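Local coordinates for chemosensory protein (Mamestra brassicae, PDB 1N8V), which binds bromo-dodecanol in the core of a small all-helical fold and probably carries fatty, hydrophobic semiochemicals in the moth, at residues E45-A50 with A86-T91; E79-L84 with K97-A102. All blocks are in the same frame, centred on the assembly; numbering follows the deposited sequence.

Interaction 1. Residues E45-A50 with A86-T91; sequences EHLQDA and AKYDPT. With BDD (bromo-dodecanol), chain E; BDD (bromo-dodecanol), chain D.
Part of the wall of the bromo-dodecanol pocket in this all-helical A10/OS-D fold is built here, where L47 of helix 38-53 lies against the ring of Y88 at the end of helix 78-88. The L47 methyl CD2 sits almost centrally over one face of the ring in a CH-pi contact, 3.5 Å from its centroid, and the two side chains meet at about a right angle. The other methyl, CD1, is left for the ligand and lies 3.9 Å from C6 of the chain E bromo-dodecanol, while A50 CB touches the chain D molecule. The phenol OH of Y88 is held by the V30 carbonyl. Q48 adds a polar tie beside this packing: its chain bends at chi2 (62°) and brings NE2 to the backbone O of Y88, 3.0 Å away, in a bent bond (149° at the hydrogen) whose donor is tilted 17° from the carbonyl plane. The same NE2 also bonds to E52, and a water bridges Q48 OE1 and K87 O. Just past the helix end, D89 OD1 and OD2 accept the backbone N-H groups of N93 and W94, which fixes the carboxylate, and OD2 additionally receives the ligand hydroxyl O1 of chain E at 2.8 Å.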
loop_
_atom_site.group_PDB
_atom_site.type_symbol
_atom_site.label_atom_id
_atom_site.label_comp_id
_atom_site.label_asym_id
_atom_site.label_seq_id
_atom_site.Cartn_x
_atom_site.Cartn_y
_atom_site.Cartn_z
ATOM N N GLU A 45 -3.459 9.205 -3.662
ATOM C CA GLU A 45 -3.741 10.525 -3.115
ATOM C C GLU A 45 -3.788 10.601 -1.597
ATOM O O GLU A 45 -3.792 11.699 -1.032
ATOM C CB GLU A 45 -5.032 11.064 -3.710
ATOM C CG GLU A 45 -4.887 11.338 -5.200
ATOM C CD GLU A 45 -6.165 11.696 -5.922
ATOM O OE1 GLU A 45 -7.268 11.481 -5.374
ATOM O OE2 GLU A 45 -6.045 12.156 -7.076
ATOM N N HIS A 46 -3.823 9.461 -0.926
ATOM C CA HIS A 46 -3.851 9.433 0.538
ATOM C C HIS A 46 -2.673 8.742 1.176
ATOM O O HIS A 46 -2.513 8.813 2.402
ATOM C CB HIS A 46 -5.195 8.843 1.020
ATOM C CG HIS A 46 -6.348 9.692 0.619
ATOM N ND1 HIS A 46 -6.925 9.609 -0.629
ATOM C CD2 HIS A 46 -6.936 10.739 1.234
ATOM C CE1 HIS A 46 -7.858 10.538 -0.742
ATOM N NE2 HIS A 46 -7.894 11.233 0.378
ATOM N N LEU A 47 -1.809 8.088 0.408
ATOM C CA LEU A 47 -0.714 7.325 0.987
ATOM C C LEU A 47 0.300 8.175 1.758
ATOM O O LEU A 47 0.705 7.820 2.883
ATOM C CB LEU A 47 0.008 6.502 -0.112
ATOM C CG LEU A 47 1.162 5.599 0.330
ATOM C CD1 LEU A 47 0.762 4.685 1.475
ATOM C CD2 LEU A 47 1.663 4.785 -0.834
ATOM N N GLN A 48 0.710 9.306 1.193
ATOM C CA GLN A 48 1.681 10.152 1.885
ATOM C C GLN A 48 1.134 10.605 3.246
ATOM O O GLN A 48 1.844 10.548 4.283
ATOM C CB GLN A 48 2.054 11.379 1.065
ATOM C CG GLN A 48 3.286 12.081 1.572
ATOM C CD GLN A 48 4.489 11.189 1.511
ATOM O OE1 GLN A 48 4.915 10.804 0.416
ATOM N NE2 GLN A 48 5.038 10.844 2.661
ATOM N N ASP A 49 -0.112 11.066 3.251
ATOM C CA ASP A 49 -0.763 11.516 4.477
ATOM C C ASP A 49 -0.767 10.393 5.510
ATOM O O ASP A 49 -0.483 10.608 6.697
ATOM C CB ASP A 49 -2.198 11.988 4.198
ATOM C CG ASP A 49 -2.902 12.482 5.435
ATOM O OD1 ASP A 49 -2.613 13.599 5.913
ATOM O OD2 ASP A 49 -3.769 11.781 5.987
ATOM N N ALA A 50 -1.104 9.179 5.105
ATOM C CA ALA A 50 -1.189 8.062 6.039
ATOM C C ALA A 50 0.175 7.748 6.645
ATOM O O ALA A 50 0.266 7.327 7.806
ATOM C CB ALA A 50 -1.761 6.856 5.360
ATOM N N ALA A 86 10.951 3.620 -0.247
ATOM C CA ALA A 86 11.888 4.688 -0.571
ATOM C C ALA A 86 11.192 5.955 -1.076
ATOM O O ALA A 86 11.620 7.067 -0.749
ATOM C CB ALA A 86 12.953 4.228 -1.575
ATOM N N LYS A 87 10.147 5.801 -1.886
ATOM C CA LYS A 87 9.458 6.957 -2.431
ATOM C C LYS A 87 8.573 7.646 -1.394
ATOM O O LYS A 87 8.602 8.873 -1.238
ATOM C CB LYS A 87 8.617 6.555 -3.659
ATOM C CG LYS A 87 7.736 7.700 -4.202
ATOM C CD LYS A 87 7.069 7.313 -5.513
ATOM C CE LYS A 87 5.993 8.316 -5.919
ATOM N NZ LYS A 87 6.568 9.616 -6.338
ATOM N N TYR A 88 7.743 6.859 -0.711
ATOM C CA TYR A 88 6.752 7.421 0.222
ATOM C C TYR A 88 7.228 7.588 1.670
ATOM O O TYR A 88 6.629 8.339 2.429
ATOM C CB TYR A 88 5.472 6.566 0.176
ATOM C CG TYR A 88 4.648 6.845 -1.074
ATOM C CD1 TYR A 88 3.740 7.883 -1.099
ATOM C CD2 TYR A 88 4.790 6.078 -2.222
ATOM C CE1 TYR A 88 2.998 8.159 -2.232
ATOM C CE2 TYR A 88 4.067 6.342 -3.356
ATOM C CZ TYR A 88 3.155 7.380 -3.355
ATOM O OH TYR A 88 2.390 7.671 -4.480
ATOM N N ASP A 89 8.284 6.887 2.061
ATOM C CA ASP A 89 8.803 6.980 3.436
ATOM C C ASP A 89 10.324 7.138 3.388
ATOM O O ASP A 89 11.042 6.321 3.943
ATOM C CB ASP A 89 8.383 5.721 4.197
ATOM C CG ASP A 89 8.586 5.802 5.694
ATOM O OD1 ASP A 89 8.897 6.894 6.256
ATOM O OD2 ASP A 89 8.454 4.753 6.386
ATOM N N PRO A 90 10.813 8.204 2.747
ATOM C CA PRO A 90 12.257 8.374 2.532
ATOM C C PRO A 90 13.066 8.501 3.811
ATOM O O PRO A 90 14.265 8.201 3.762
ATOM C CB PRO A 90 12.330 9.671 1.695
ATOM C CG PRO A 90 11.113 10.382 2.042
ATOM C CD PRO A 90 10.055 9.302 2.120
ATOM N N THR A 91 12.475 8.923 4.919
ATOM C CA THR A 91 13.248 8.993 6.163
ATOM C C THR A 91 13.101 7.702 6.972
ATOM O O THR A 91 13.635 7.603 8.095
ATOM C CB THR A 91 12.851 10.203 7.040
ATOM O OG1 THR A 91 11.521 10.047 7.522
ATOM C CG2 THR A 91 12.885 11.510 6.242
HETATM O O1 BDD E . 7.659 2.459 5.059
HETATM C C1 BDD E . 6.248 2.401 4.841
HETATM C C2 BDD E . 5.938 2.253 3.346
HETATM C C3 BDD E . 4.455 1.944 3.151
HETATM C C4 BDD E . 4.072 1.672 1.693
HETATM C C5 BDD E . 2.988 0.591 1.617
HETATM C C6 BDD E . 1.774 1.003 0.802
HETATM C C7 BDD E . 0.713 -0.101 0.746
HETATM C C8 BDD E . -0.659 0.408 1.128
HETATM C C9 BDD E . -1.761 -0.577 0.763
HETATM C C10 BDD E . -3.143 -0.052 1.159
HETATM C C11 BDD E . -4.193 -1.127 1.451
HETATM C C12 BDD E . -5.357 -0.669 2.387
HETATM BR BR BDD E . -6.696 -1.406 1.866
HETATM O O1 BDD D . 1.621 3.196 9.428
HETATM C C1 BDD D . 1.767 3.700 8.105
HETATM C C2 BDD D . 0.631 3.141 7.252
HETATM C C3 BDD D . 1.115 2.722 5.865
HETATM C C4 BDD D . -0.030 2.266 4.967
HETATM C C5 BDD D . -1.114 3.321 4.797
HETATM C C6 BDD D . -2.279 2.863 3.928
HETATM C C7 BDD D . -3.194 4.036 3.563
HETATM C C8 BDD D . -4.524 3.593 2.966
HETATM C C9 BDD D . -5.283 4.742 2.305
HETATM C C10 BDD D . -6.687 4.312 1.859
HETATM C C11 BDD D . -7.408 5.313 0.954
HETATM C C12 BDD D . -8.613 4.697 0.184
HETATM BR BR BDD D . -8.306 3.982 -1.267
HETATM O O HOH W 1 7.525 11.172 -0.008
#

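Interaction 2. Residues E79-L84 with K97-A102; sequences EIWREL and KYEDRA. With BDD (bromo-dodecanol), chain E; BDD (bromo-dodecanol), chain D.
E99 OE2 is gripped by three groups: the indole N-H of W81, a water and the guanidinium of R95, which forms a salt bridge with it. The indole bond is nearly straight (170° at the hydrogen) and 3.0 Å long from W81 NE1 to E99 OE2. The oxygen lies in the plane of the indole, at its edge, and uses its anti lone pair, the one facing away from the other carboxylate oxygen; the carboxylate itself is turned 57° from the ring. E99 can span the gap because its chain runs extended beyond CG, which suits backbones whose nearest CA atoms, those of W81 and E99, are 10.0 Å apart. The water links E99 OE2 to R82 NE, 3.0 Å from each, so the second arginine reaches the carboxylate indirectly; together the two arginines would be expected to favour its charged form.

Beneath this polar layer the contact turns apolar and becomes part of the bromo-dodecanol pocket. W81 CH2 meets Y98 CB at 4.2 Å, and W81 CZ3, on the six-membered ring of the indole, lies 3.8 Å from C2 of the chain E ligand. A chi1 of 167° swings the indole across from helix 78-88, so that its N-H meets E99 and its six-membered ring meets the alkyl chain. Y98 heads for the other ligand: its OH makes a weak hydrogen bond of 3.3 Å with O1 of the chain D molecule.

W81 and Y98 both pack on I70 of helix 60-76, and W81 also reaches I74, so the C-terminal helix 95-102 and helix 78-88 are joined against the same side chain of helix 60-76, while L84 touches V30 of helix 20-30.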
loop_
_atom_site.group_PDB
_atom_site.type_symbol
_atom_site.label_atom_id
_atom_site.label_comp_id
_atom_site.label_asym_id
_atom_site.label_seq_id
_atom_site.Cartn_x
_atom_site.Cartn_y
_atom_site.Cartn_z
ATOM N N GLU A 79 11.628 -6.055 -4.377
ATOM C CA GLU A 79 11.938 -4.889 -5.186
ATOM C C GLU A 79 10.798 -3.859 -5.162
ATOM O O GLU A 79 11.047 -2.658 -5.131
ATOM C CB GLU A 79 12.223 -5.325 -6.628
ATOM C CG GLU A 79 13.379 -6.292 -6.797
ATOM C CD GLU A 79 13.036 -7.737 -6.463
ATOM O OE1 GLU A 79 11.839 -8.148 -6.479
ATOM O OE2 GLU A 79 13.993 -8.490 -6.181
ATOM N N ILE A 80 9.555 -4.337 -5.197
ATOM C CA ILE A 80 8.391 -3.435 -5.139
ATOM C C ILE A 80 8.335 -2.768 -3.752
ATOM O O ILE A 80 8.185 -1.562 -3.645
ATOM C CB ILE A 80 7.097 -4.188 -5.468
ATOM C CG1 ILE A 80 7.064 -4.586 -6.955
ATOM C CG2 ILE A 80 5.882 -3.346 -5.072
ATOM C CD1 ILE A 80 5.886 -5.448 -7.323
ATOM N N TRP A 81 8.478 -3.558 -2.695
ATOM C CA TRP A 81 8.523 -2.985 -1.343
ATOM C C TRP A 81 9.588 -1.902 -1.242
ATOM O O TRP A 81 9.316 -0.797 -0.767
ATOM C CB TRP A 81 8.803 -4.067 -0.297
ATOM C CG TRP A 81 9.169 -3.549 1.075
ATOM C CD1 TRP A 81 10.353 -3.740 1.706
ATOM C CD2 TRP A 81 8.379 -2.730 1.970
ATOM N NE1 TRP A 81 10.348 -3.139 2.945
ATOM C CE2 TRP A 81 9.144 -2.515 3.135
ATOM C CE3 TRP A 81 7.084 -2.206 1.935
ATOM C CZ2 TRP A 81 8.663 -1.781 4.219
ATOM C CZ3 TRP A 81 6.641 -1.461 2.996
ATOM C CH2 TRP A 81 7.408 -1.264 4.121
ATOM N N ARG A 82 10.785 -2.201 -1.722
ATOM C CA ARG A 82 11.850 -1.221 -1.595
ATOM C C ARG A 82 11.591 0.100 -2.328
ATOM O O ARG A 82 11.922 1.181 -1.800
ATOM C CB ARG A 82 13.179 -1.839 -1.952
ATOM C CG ARG A 82 13.559 -2.766 -0.839
ATOM C CD ARG A 82 14.861 -3.382 -1.046
ATOM N NE ARG A 82 15.243 -4.196 0.090
ATOM C CZ ARG A 82 16.460 -4.656 0.282
ATOM N NH1 ARG A 82 16.719 -5.400 1.342
ATOM N NH2 ARG A 82 17.418 -4.348 -0.571
ATOM N N GLU A 83 11.028 0.029 -3.524
ATOM C CA GLU A 83 10.790 1.258 -4.252
ATOM C C GLU A 83 9.670 2.046 -3.621
ATOM O O GLU A 83 9.718 3.290 -3.591
ATOM C CB GLU A 83 10.532 1.025 -5.754
ATOM C CG GLU A 83 9.239 0.337 -6.109
ATOM C CD GLU A 83 9.124 0.100 -7.596
ATOM O OE1 GLU A 83 9.866 0.781 -8.343
ATOM O OE2 GLU A 83 8.316 -0.738 -8.016
ATOM N N LEU A 84 8.660 1.364 -3.069
ATOM C CA LEU A 84 7.546 2.068 -2.439
ATOM C C LEU A 84 7.955 2.750 -1.140
ATOM O O LEU A 84 7.629 3.899 -0.895
ATOM C CB LEU A 84 6.384 1.099 -2.181
ATOM C CG LEU A 84 5.559 0.707 -3.394
ATOM C CD1 LEU A 84 4.669 -0.472 -3.056
ATOM C CD2 LEU A 84 4.709 1.857 -3.844
ATOM N N LYS A 97 9.911 -1.175 11.319
ATOM C CA LYS A 97 8.774 -1.678 12.076
ATOM C C LYS A 97 7.971 -2.704 11.271
ATOM O O LYS A 97 7.605 -3.756 11.806
ATOM C CB LYS A 97 7.864 -0.547 12.544
ATOM C CG LYS A 97 8.431 0.247 13.705
ATOM C CD LYS A 97 7.515 1.432 14.063
ATOM C CE LYS A 97 7.990 2.173 15.316
ATOM N NZ LYS A 97 7.200 3.419 15.614
ATOM N N TYR A 98 7.693 -2.425 10.008
ATOM C CA TYR A 98 6.911 -3.371 9.194
ATOM C C TYR A 98 7.731 -4.596 8.843
ATOM O O TYR A 98 7.203 -5.723 8.848
ATOM C CB TYR A 98 6.389 -2.713 7.916
ATOM C CG TYR A 98 5.072 -1.965 8.080
ATOM C CD1 TYR A 98 3.899 -2.643 8.350
ATOM C CD2 TYR A 98 5.003 -0.589 7.907
ATOM C CE1 TYR A 98 2.692 -1.974 8.485
ATOM C CE2 TYR A 98 3.810 0.091 8.045
ATOM C CZ TYR A 98 2.652 -0.619 8.318
ATOM O OH TYR A 98 1.435 0.032 8.450
ATOM N N GLU A 99 9.017 -4.419 8.549
ATOM C CA GLU A 99 9.859 -5.574 8.225
ATOM C C GLU A 99 9.991 -6.513 9.416
ATOM O O GLU A 99 10.000 -7.749 9.247
ATOM C CB GLU A 99 11.229 -5.133 7.730
ATOM C CG GLU A 99 11.202 -4.464 6.357
ATOM C CD GLU A 99 12.544 -3.902 5.939
ATOM O OE1 GLU A 99 13.446 -3.852 6.825
ATOM O OE2 GLU A 99 12.690 -3.492 4.770
ATOM N N ASP A 100 10.078 -5.954 10.621
ATOM C CA ASP A 100 10.213 -6.798 11.815
ATOM C C ASP A 100 8.934 -7.622 12.009
ATOM O O ASP A 100 8.997 -8.814 12.360
ATOM C CB ASP A 100 10.484 -5.956 13.056
ATOM C CG ASP A 100 11.883 -5.380 13.095
ATOM O OD1 ASP A 100 12.742 -5.756 12.279
ATOM O OD2 ASP A 100 12.212 -4.536 13.957
ATOM N N ARG A 101 7.783 -7.007 11.753
ATOM C CA ARG A 101 6.496 -7.718 11.880
ATOM C C ARG A 101 6.408 -8.828 10.869
ATOM O O ARG A 101 5.989 -9.936 11.196
ATOM C CB ARG A 101 5.324 -6.761 11.672
ATOM C CG ARG A 101 5.122 -5.870 12.808
ATOM C CD ARG A 101 6.400 -5.633 13.514
ATOM N NE ARG A 101 6.296 -4.790 14.680
ATOM C CZ ARG A 101 7.185 -3.873 14.986
ATOM N NH1 ARG A 101 8.235 -3.691 14.215
ATOM N NH2 ARG A 101 7.026 -3.146 16.079
ATOM N N ALA A 102 6.797 -8.536 9.635
ATOM C CA ALA A 102 6.733 -9.513 8.559
ATOM C C ALA A 102 7.584 -10.734 8.858
ATOM O O ALA A 102 7.161 -11.846 8.579
ATOM C CB ALA A 102 7.156 -8.881 7.256
HETATM O O1 BDD E . 7.659 2.459 5.059
HETATM C C1 BDD E . 6.248 2.401 4.841
HETATM C C2 BDD E . 5.938 2.253 3.346
HETATM C C3 BDD E . 4.455 1.944 3.151
HETATM C C4 BDD E . 4.072 1.672 1.693
HETATM C C5 BDD E . 2.988 0.591 1.617
HETATM C C6 BDD E . 1.774 1.003 0.802
HETATM C C7 BDD E . 0.713 -0.101 0.746
HETATM C C8 BDD E . -0.659 0.408 1.128
HETATM C C9 BDD E . -1.761 -0.577 0.763
HETATM C C10 BDD E . -3.143 -0.052 1.159
HETATM C C11 BDD E . -4.193 -1.127 1.451
HETATM C C12 BDD E . -5.357 -0.669 2.387
HETATM BR BR BDD E . -6.696 -1.406 1.866
HETATM O O1 BDD D . 1.621 3.196 9.428
HETATM C C1 BDD D . 1.767 3.700 8.105
HETATM C C2 BDD D . 0.631 3.141 7.252
HETATM C C3 BDD D . 1.115 2.722 5.865
HETATM C C4 BDD D . -0.030 2.266 4.967
HETATM C C5 BDD D . -1.114 3.321 4.797
HETATM C C6 BDD D . -2.279 2.863 3.928
HETATM C C7 BDD D . -3.194 4.036 3.563
HETATM C C8 BDD D . -4.524 3.593 2.966
HETATM C C9 BDD D . -5.283 4.742 2.305
HETATM C C10 BDD D . -6.687 4.312 1.859
HETATM C C11 BDD D . -7.408 5.313 0.954
HETATM C C12 BDD D . -8.613 4.697 0.184
HETATM BR BR BDD D . -8.306 3.982 -1.267
HETATM O O HOH W 2 13.403 -5.004 2.320
#

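Overall arrangement
From the N terminus, the first segment reached is 45-50, on helix 38-53. The chain then runs through helix 60-76 into helix 78-88, passing 79-84 before 86-91 closes the loop of interaction 1, with 35 residues, mostly helical, between its segments. Interaction 2 opens within that loop and closes beyond it, at 97-102, so the two cross. Both depend on helix 78-88, which uses its first half to hold the C-terminal helix 95-102 and its end to hold helix 38-53. Their centres are 13 Å apart, and both border the chain D and chain E bromo-dodecanol molecules, tying three helices around the bound bromo-dodecanol molecules.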